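PDB 5EHK: lantibiotic dehydratase from Microbispora corallina, which probably dehydrates serine and threonine residues of the NAI-107 precursor peptide, with glutamate supplied by glutamyl-tRNA. Local coordinates for residues A238-A243 / G251-S256; R464-A469 / S672-L677; P1028-D1033 / Q1038-L1043. All blocks are in the same frame, centred on the assembly; numbering follows the deposited sequence.

Contact 1. Residues A238-A243 / G251-S256; sequences AEILGA and GRLAQS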
loop_
_atom_site.group_PDB
_atom_site.type_symbol
_atom_site.label_atom_id
_atom_site.label_comp_id
_atom_site.label_asym_id
_atom_site.label_seq_id
_atom_site.Cartn_x
_atom_site.Cartn_y
_atom_site.Cartn_z
ATOM N N ALA A 238 -29.478 -16.031 -30.114
ATOM C CA ALA A 238 -28.822 -14.805 -30.581
ATOM C C ALA A 238 -29.751 -13.902 -31.396
ATOM O O ALA A 238 -29.703 -12.665 -31.257
ATOM C CB ALA A 238 -27.583 -15.127 -31.374
ATOM N N GLU A 239 -30.608 -14.521 -32.214
ATOM C CA GLU A 239 -31.596 -13.797 -33.021
ATOM C C GLU A 239 -32.620 -13.087 -32.141
ATOM O O GLU A 239 -33.065 -11.971 -32.447
ATOM C CB GLU A 239 -32.320 -14.757 -33.968
ATOM C CG GLU A 239 -33.250 -14.070 -34.958
ATOM C CD GLU A 239 -32.509 -13.456 -36.126
ATOM O OE1 GLU A 239 -31.332 -13.812 -36.329
ATOM O OE2 GLU A 239 -33.091 -12.598 -36.827
ATOM N N ILE A 240 -32.997 -13.752 -31.053
ATOM C CA ILE A 240 -33.968 -13.205 -30.128
ATOM C C ILE A 240 -33.378 -11.947 -29.518
ATOM O O ILE A 240 -33.976 -10.861 -29.580
ATOM C CB ILE A 240 -34.320 -14.229 -29.032
ATOM C CG1 ILE A 240 -35.228 -15.324 -29.611
ATOM C CG2 ILE A 240 -34.992 -13.541 -27.863
ATOM C CD1 ILE A 240 -35.574 -16.432 -28.656
ATOM N N LEU A 241 -32.178 -12.096 -28.964
ATOM C CA LEU A 241 -31.502 -10.989 -28.300
ATOM C C LEU A 241 -31.276 -9.785 -29.224
ATOM O O LEU A 241 -31.430 -8.651 -28.803
ATOM C CB LEU A 241 -30.188 -11.452 -27.680
ATOM C CG LEU A 241 -30.357 -12.414 -26.503
ATOM C CD1 LEU A 241 -28.995 -12.820 -25.911
ATOM C CD2 LEU A 241 -31.277 -11.841 -25.444
ATOM N N GLY A 242 -30.938 -10.024 -30.482
ATOM C CA GLY A 242 -30.698 -8.924 -31.401
ATOM C C GLY A 242 -31.963 -8.185 -31.786
ATOM O O GLY A 242 -31.971 -6.967 -31.916
ATOM N N ALA A 243 -33.047 -8.919 -31.983
ATOM C CA ALA A 243 -34.313 -8.291 -32.351
ATOM C C ALA A 243 -34.926 -7.546 -31.166
ATOM O O ALA A 243 -35.682 -6.584 -31.333
ATOM C CB ALA A 243 -35.270 -9.330 -32.866
ATOM N N GLY A 251 -45.053 -10.865 -28.775
ATOM C CA GLY A 251 -45.778 -11.700 -29.716
ATOM C C GLY A 251 -45.224 -11.595 -31.124
ATOM O O GLY A 251 -44.829 -12.606 -31.691
ATOM N N ARG A 252 -45.144 -10.377 -31.661
ATOM C CA ARG A 252 -44.569 -10.148 -32.987
ATOM C C ARG A 252 -43.140 -10.701 -33.054
ATOM O O ARG A 252 -42.708 -11.215 -34.090
ATOM C CB ARG A 252 -44.570 -8.650 -33.331
ATOM C CG ARG A 252 -45.957 -8.009 -33.351
ATOM C CD ARG A 252 -45.948 -6.494 -33.571
ATOM N NE ARG A 252 -47.315 -5.990 -33.752
ATOM C CZ ARG A 252 -47.633 -4.768 -34.189
ATOM N NH1 ARG A 252 -46.680 -3.894 -34.497
ATOM N NH2 ARG A 252 -48.911 -4.415 -34.323
ATOM N N LEU A 253 -42.421 -10.615 -31.939
ATOM C CA LEU A 253 -41.063 -11.141 -31.859
ATOM C C LEU A 253 -41.051 -12.658 -32.002
ATOM O O LEU A 253 -40.279 -13.212 -32.787
ATOM C CB LEU A 253 -40.396 -10.734 -30.540
ATOM C CG LEU A 253 -38.999 -11.325 -30.322
ATOM C CD1 LEU A 253 -37.992 -10.609 -31.156
ATOM C CD2 LEU A 253 -38.582 -11.262 -28.854
ATOM N N ALA A 254 -41.906 -13.323 -31.231
ATOM C CA ALA A 254 -41.947 -14.783 -31.206
ATOM C C ALA A 254 -42.359 -15.377 -32.550
ATOM O O ALA A 254 -41.955 -16.497 -32.890
ATOM C CB ALA A 254 -42.864 -15.277 -30.096
ATOM N N GLN A 255 -43.156 -14.622 -33.307
ATOM C CA GLN A 255 -43.619 -15.074 -34.620
ATOM C C GLN A 255 -42.537 -14.957 -35.691
ATOM O O GLN A 255 -42.377 -15.859 -36.516
ATOM C CB GLN A 255 -44.889 -14.327 -35.053
ATOM C CG GLN A 255 -46.179 -15.141 -34.888
ATOM C CD GLN A 255 -47.402 -14.256 -34.657
ATOM O OE1 GLN A 255 -47.384 -13.057 -34.956
ATOM N NE2 GLN A 255 -48.461 -14.842 -34.106
ATOM N N SER A 256 -41.792 -13.858 -35.676
ATOM C CA SER A 256 -40.719 -13.684 -36.642
ATOM C C SER A 256 -39.629 -14.744 -36.489
ATOM O O SER A 256 -39.188 -15.334 -37.483
ATOM C CB SER A 256 -40.148 -12.287 -36.549
ATOM O OG SER A 256 -41.134 -11.368 -36.970
#

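Contact 2. Residues R464-A469 / S672-L677; sequences RLVAKA and SEMPFL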
loop_
_atom_site.group_PDB
_atom_site.type_symbol
_atom_site.label_atom_id
_atom_site.label_comp_id
_atom_site.label_asym_id
_atom_site.label_seq_id
_atom_site.Cartn_x
_atom_site.Cartn_y
_atom_site.Cartn_z
ATOM N N ARG A 464 -4.147 22.642 16.992
ATOM C CA ARG A 464 -4.172 23.870 17.783
ATOM C C ARG A 464 -5.592 24.281 18.160
ATOM O O ARG A 464 -5.867 24.681 19.304
ATOM C CB ARG A 464 -3.516 25.015 17.030
ATOM C CG ARG A 464 -2.023 25.064 17.150
ATOM C CD ARG A 464 -1.535 26.414 16.674
ATOM N NE ARG A 464 -1.981 26.647 15.307
ATOM C CZ ARG A 464 -1.324 26.230 14.226
ATOM N NH1 ARG A 464 -0.164 25.592 14.354
ATOM N NH2 ARG A 464 -1.818 26.473 13.015
ATOM N N LEU A 465 -6.491 24.181 17.188
ATOM C CA LEU A 465 -7.857 24.605 17.400
ATOM C C LEU A 465 -8.421 23.820 18.558
ATOM O O LEU A 465 -9.110 24.372 19.415
ATOM C CB LEU A 465 -8.707 24.374 16.147
ATOM C CG LEU A 465 -8.392 25.153 14.858
ATOM C CD1 LEU A 465 -9.378 24.736 13.767
ATOM C CD2 LEU A 465 -8.384 26.681 15.052
ATOM N N VAL A 466 -8.100 22.535 18.591
ATOM C CA VAL A 466 -8.616 21.647 19.625
ATOM C C VAL A 466 -7.973 21.928 20.978
ATOM O O VAL A 466 -8.663 21.972 22.010
ATOM C CB VAL A 466 -8.459 20.153 19.226
ATOM C CG1 VAL A 466 -8.862 19.217 20.366
ATOM C CG2 VAL A 466 -9.258 19.860 17.973
ATOM N N ALA A 467 -6.664 22.164 20.957
ATOM C CA ALA A 467 -5.896 22.371 22.181
ATOM C C ALA A 467 -6.359 23.626 22.912
ATOM O O ALA A 467 -6.647 23.573 24.107
ATOM C CB ALA A 467 -4.397 22.447 21.878
ATOM N N LYS A 468 -6.371 24.753 22.203
ATOM C CA LYS A 468 -6.915 25.997 22.736
ATOM C C LYS A 468 -8.334 25.830 23.304
ATOM O O LYS A 468 -8.587 26.153 24.473
ATOM C CB LYS A 468 -6.906 27.081 21.659
ATOM C CG LYS A 468 -5.526 27.624 21.360
ATOM C CD LYS A 468 -5.592 28.694 20.272
ATOM C CE LYS A 468 -6.029 28.099 18.917
ATOM N NZ LYS A 468 -6.158 29.111 17.817
ATOM N N ALA A 469 -9.235 25.274 22.502
ATOM C CA ALA A 469 -10.600 25.042 22.953
ATOM C C ALA A 469 -10.640 24.235 24.240
ATOM O O ALA A 469 -11.607 24.318 24.979
ATOM C CB ALA A 469 -11.435 24.370 21.873
ATOM N N SER A 672 -9.894 12.531 15.283
ATOM C CA SER A 672 -11.165 11.906 15.600
ATOM C C SER A 672 -11.070 11.016 16.844
ATOM O O SER A 672 -12.091 10.593 17.404
ATOM C CB SER A 672 -11.666 11.135 14.377
ATOM O OG SER A 672 -12.192 9.883 14.735
ATOM N N GLU A 673 -9.843 10.759 17.292
ATOM C CA GLU A 673 -9.624 9.889 18.446
ATOM C C GLU A 673 -9.819 10.607 19.793
ATOM O O GLU A 673 -10.008 9.944 20.824
ATOM C CB GLU A 673 -8.226 9.271 18.402
ATOM C CG GLU A 673 -7.946 8.425 17.164
ATOM C CD GLU A 673 -8.909 7.251 17.025
ATOM O OE1 GLU A 673 -9.224 6.609 18.056
ATOM O OE2 GLU A 673 -9.339 6.967 15.880
ATOM N N MET A 674 -9.766 11.943 19.773
ATOM C CA MET A 674 -9.922 12.746 20.971
ATOM C C MET A 674 -11.263 12.419 21.629
ATOM O O MET A 674 -12.220 12.082 20.932
ATOM C CB MET A 674 -9.828 14.229 20.631
ATOM C CG MET A 674 -8.481 14.689 20.056
ATOM S SD MET A 674 -7.197 14.749 21.320
ATOM C CE MET A 674 -8.132 15.593 22.574
ATOM N N PRO A 675 -11.316 12.434 22.975
ATOM C CA PRO A 675 -12.555 12.124 23.705
ATOM C C PRO A 675 -13.601 13.198 23.473
ATOM O O PRO A 675 -14.801 12.909 23.465
ATOM C CB PRO A 675 -12.122 12.134 25.177
ATOM C CG PRO A 675 -10.877 12.956 25.209
ATOM C CD PRO A 675 -10.194 12.729 23.883
ATOM N N PHE A 676 -13.148 14.434 23.289
ATOM C CA PHE A 676 -14.063 15.498 22.926
ATOM C C PHE A 676 -13.497 16.314 21.808
ATOM O O PHE A 676 -12.332 16.695 21.849
ATOM C CB PHE A 676 -14.403 16.422 24.105
ATOM C CG PHE A 676 -15.195 17.640 23.704
ATOM C CD1 PHE A 676 -16.555 17.532 23.401
ATOM C CD2 PHE A 676 -14.583 18.885 23.608
ATOM C CE1 PHE A 676 -17.290 18.648 23.007
ATOM C CE2 PHE A 676 -15.307 20.000 23.229
ATOM C CZ PHE A 676 -16.659 19.883 22.921
ATOM N N LEU A 677 -14.350 16.571 20.816
ATOM C CA LEU A 677 -14.083 17.498 19.715
ATOM C C LEU A 677 -15.100 18.641 19.692
ATOM O O LEU A 677 -16.316 18.407 19.660
ATOM C CB LEU A 677 -14.104 16.761 18.377
ATOM C CG LEU A 677 -12.888 15.901 18.073
ATOM C CD1 LEU A 677 -13.231 15.055 16.903
ATOM C CD2 LEU A 677 -11.638 16.765 17.791
#

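Contact 3. Residues P1028-D1033 / Q1038-L1043; sequences PLLRAD and QVLAAL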
loop_
_atom_site.group_PDB
_atom_site.type_symbol
_atom_site.label_atom_id
_atom_site.label_comp_id
_atom_site.label_asym_id
_atom_site.label_seq_id
_atom_site.Cartn_x
_atom_site.Cartn_y
_atom_site.Cartn_z
ATOM N N PRO A 1028 31.865 18.610 -34.687
ATOM C CA PRO A 1028 33.307 18.837 -34.895
ATOM C C PRO A 1028 34.161 18.292 -33.746
ATOM O O PRO A 1028 35.122 17.556 -33.979
ATOM C CB PRO A 1028 33.421 20.372 -35.002
ATOM C CG PRO A 1028 31.988 20.928 -34.756
ATOM C CD PRO A 1028 31.195 19.810 -34.150
ATOM N N LEU A 1029 33.790 18.643 -32.521
ATOM C CA LEU A 1029 34.530 18.211 -31.353
ATOM C C LEU A 1029 34.561 16.686 -31.255
ATOM O O LEU A 1029 35.602 16.103 -30.946
ATOM C CB LEU A 1029 33.934 18.836 -30.102
ATOM C CG LEU A 1029 34.769 18.773 -28.830
ATOM C CD1 LEU A 1029 34.370 19.923 -27.898
ATOM C CD2 LEU A 1029 34.629 17.423 -28.123
ATOM N N LEU A 1030 33.421 16.041 -31.500
ATOM C CA LEU A 1030 33.339 14.582 -31.399
ATOM C C LEU A 1030 34.297 13.895 -32.369
ATOM O O LEU A 1030 34.913 12.886 -32.028
ATOM C CB LEU A 1030 31.906 14.081 -31.633
ATOM C CG LEU A 1030 31.003 13.723 -30.440
ATOM C CD1 LEU A 1030 29.834 12.872 -30.903
ATOM C CD2 LEU A 1030 31.783 12.999 -29.354
ATOM N N ARG A 1031 34.420 14.439 -33.578
ATOM C CA ARG A 1031 35.270 13.832 -34.595
ATOM C C ARG A 1031 36.757 14.014 -34.328
ATOM O O ARG A 1031 37.592 13.437 -35.023
ATOM C CB ARG A 1031 34.919 14.354 -35.982
ATOM C CG ARG A 1031 33.463 14.177 -36.358
ATOM C CD ARG A 1031 33.310 14.030 -37.864
ATOM N NE ARG A 1031 31.925 14.188 -38.290
ATOM C CZ ARG A 1031 31.170 13.203 -38.766
ATOM N NH1 ARG A 1031 31.657 11.975 -38.875
ATOM N NH2 ARG A 1031 29.919 13.445 -39.129
ATOM N N ALA A 1032 37.082 14.852 -33.348
ATOM C CA ALA A 1032 38.452 14.981 -32.879
ATOM C C ALA A 1032 38.816 13.679 -32.203
ATOM O O ALA A 1032 39.687 12.951 -32.660
ATOM C CB ALA A 1032 38.571 16.131 -31.888
ATOM N N ASP A 1033 38.088 13.389 -31.130
ATOM C CA ASP A 1033 38.304 12.232 -30.269
ATOM C C ASP A 1033 38.246 10.928 -31.066
ATOM O O ASP A 1033 37.463 10.813 -32.004
ATOM C CB ASP A 1033 37.185 12.241 -29.236
ATOM C CG ASP A 1033 37.584 11.617 -27.935
ATOM O OD1 ASP A 1033 38.501 10.768 -27.923
ATOM O OD2 ASP A 1033 36.964 11.988 -26.916
ATOM N N GLN A 1038 34.073 6.636 -32.716
ATOM C CA GLN A 1038 33.488 5.321 -32.546
ATOM C C GLN A 1038 32.035 5.431 -32.102
ATOM O O GLN A 1038 31.220 4.537 -32.346
ATOM C CB GLN A 1038 34.296 4.462 -31.580
ATOM C CG GLN A 1038 35.519 3.791 -32.178
ATOM C CD GLN A 1038 36.245 2.898 -31.165
ATOM O OE1 GLN A 1038 36.580 3.320 -30.049
ATOM N NE2 GLN A 1038 36.457 1.646 -31.543
ATOM N N VAL A 1039 31.718 6.530 -31.439
ATOM C CA VAL A 1039 30.351 6.785 -31.055
ATOM C C VAL A 1039 29.524 7.038 -32.291
ATOM O O VAL A 1039 28.472 6.422 -32.480
ATOM C CB VAL A 1039 30.258 7.975 -30.120
ATOM C CG1 VAL A 1039 28.824 8.346 -29.909
ATOM C CG2 VAL A 1039 30.896 7.621 -28.785
ATOM N N LEU A 1040 30.014 7.910 -33.164
ATOM C CA LEU A 1040 29.245 8.259 -34.361
ATOM C C LEU A 1040 29.113 7.110 -35.369
ATOM O O LEU A 1040 28.071 6.980 -36.013
ATOM C CB LEU A 1040 29.797 9.519 -35.032
ATOM C CG LEU A 1040 29.659 10.832 -34.253
ATOM C CD1 LEU A 1040 30.004 12.011 -35.153
ATOM C CD2 LEU A 1040 28.278 11.004 -33.668
ATOM N N ALA A 1041 30.151 6.289 -35.504
ATOM C CA ALA A 1041 30.092 5.152 -36.423
ATOM C C ALA A 1041 28.988 4.192 -35.987
ATOM O O ALA A 1041 28.197 3.712 -36.809
ATOM C CB ALA A 1041 31.420 4.418 -36.464
ATOM N N ALA A 1042 28.917 3.945 -34.682
ATOM C CA ALA A 1042 27.950 3.005 -34.142
ATOM C C ALA A 1042 26.501 3.455 -34.368
ATOM O O ALA A 1042 25.587 2.653 -34.254
ATOM C CB ALA A 1042 28.215 2.773 -32.658
ATOM N N LEU A 1043 26.314 4.729 -34.714
ATOM C CA LEU A 1043 25.001 5.323 -34.982
ATOM C C LEU A 1043 24.634 5.505 -36.456
ATOM O O LEU A 1043 23.589 6.071 -36.759
ATOM C CB LEU A 1043 24.906 6.698 -34.327
ATOM C CG LEU A 1043 25.009 6.809 -32.825
ATOM C CD1 LEU A 1043 25.076 8.269 -32.482
ATOM C CD2 LEU A 1043 23.802 6.202 -32.187
#

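Contact 1. Residues A238-A243 / G251-S256
Leu253 lies opposite the turn from Ile240 to Ala243, its CA 7.6 Å from the Ile240 CA and 7.3 Å from the Ala243 CA. With its CA nearly equidistant from two residues three positions apart, the leucine enters between them instead of pairing with one. Segment 238-243 forms the C-terminal part of helix 235-243, and segment 251-256 belongs to helix 250-260. Each runs as regular helix, as the backbone bond from Gly242 N to Ala238 O at 3.0 Å and the one from Gln255 N to Gly251 O at 3.1 Å show.

The side chain of Leu253 starts out toward the other helix, and its CG stands opposite the backbone N (chi1 176°), which carries the isobutyl fork across the gap. One prong does most of the touching: Leu253 CD1 meets the single methyl of Ala243, CB, at 3.5 Å, and it also lies 4.3 Å from Ile240 O, on the backbone of the same turn. The other prong, Leu253 CD2, approaches the branch methyl Ile240 CG2 more loosely, at 4.4 Å. Leu272 of helix 267-278 touches both Ile240 and Leu253, and Met275 of the same helix adds to the packing on Ile240, so a third helix completes the cluster.

Helix 235-243, short strand 248-249, helix 250-260 and helix 267-278 follow one another here, consistent with the winged helix-turn-helix peptide-recognition element found in related lantibiotic dehydratases. The join between the first two helices is made almost wholly by methyl groups, with Ile240 and Leu253 buried and Ala243 at the exposed margin; it therefore rests on shape and burial, and between these two segments no polar bond fixes how the helices are turned against each other.

Contact 2. Residues R464-A469 / S672-L677
Val466 and Leu677 cross obliquely, each offering one methyl: Val466 CG2 touches Leu677 CD2 at 3.9 Å. The second valine branch, Val466 CG1, turns instead to the end of Met674, reaching its CE at 4.3 Å. The beta-branched side chain thus parts its two methyls between two residues of segment 672-677. This division follows from the valine torsion, in which CG1 lies opposite the backbone N (chi1 174°) and CG2 lies beside it. Leu677 sets out alongside the other segment, and only the end of its side chain comes up to the helix. Met674, by contrast, points at the helix from the start; its chain folds back (chi2 -73°), carrying the terminal methyl to Val466. Within their own segment, Met674 CB and Leu677 CD2 lie 4.2 Å apart, so the two partners of the valine also rest on each other. All three residues are buried, and the join is wholly apolar.

Both segments lie in the N-terminal lantibiotic dehydratase region, here at the dimer interface: Met674 also packs on Ala467 of the second subunit, and Ala467 of this chain on Pro675 of the second subunit. The valine belongs to helix 460-471, while Leu677 lies near the start of strand 676-682, just after the turn at Met674 and Pro675. Trp668, from a loop, touches both Val466 and Leu677. Strand 676-682 runs parallel to strand 476-479 and antiparallel to strand 685-693, where the backbone of Leu677 is bonded to that of Leu691; helix 460-471 packs against the start of a strand that pairs with two others.

Contact 3. Residues P1028-D1033 / Q1038-L1043
Arg1031, which packs across on Leu1040, is tied back by a hydrogen bond from its NE to Gly1026 O. It belongs to a short, weakly bonded helical turn at about 1028-1032, which meets helix 1034-1042 at an N-cap: the Asp1033 carboxylate caps this helix through OD1 on Asp1035 N, while its OD2 forms a salt bridge with Arg947 NE. Both lie in the C-terminal dehydratase region, which in related enzymes carries out glutamate elimination.

Leu1040 reaches across from helix 1034-1042 and serves two partners, one with each methyl. Leu1040 CD2 meets Leu1030 CD1 at 3.7 Å, the two leucines slanting past each other; the same Leu1030 methyl is 3.9 Å from Leu1040 CG. Leu1030 is buried against Ile956 of helix 950-965 and Leu1020 of helix 1014-1020, so the inner half of the contact merges with the helical core.

On the outer side, the Arg1031 chain runs extended from CG to NE (chi3 -166°) and crosses the leucine at about a right angle, laying the flat guanidinium over it. Leu1040 CD1 sits over the centre of one guanidinium face, 4.0 Å from Arg1031 CZ.

How the contacts relate
Along the chain the contacts come in series, contact 1 first, then contact 2, then contact 3, and each closes before the next opens. Contacts 1 and 2 both belong to the N-terminal dehydratase region but lie on opposite sides of the chain's centre, their centres about 67 Å apart. Contact 3 belongs to the C-terminal region, its centre about 73 Å from that of contact 1 and about 69 Å from that of contact 2. No two of them touch, and they share no helix or strand. Contacts 1 and 3 each join near neighbours in sequence, between successive helices; contact 2 bridges some 200 residues and alone meets the second subunit, so it lies where a long-range join of the chain meets the dimer interface.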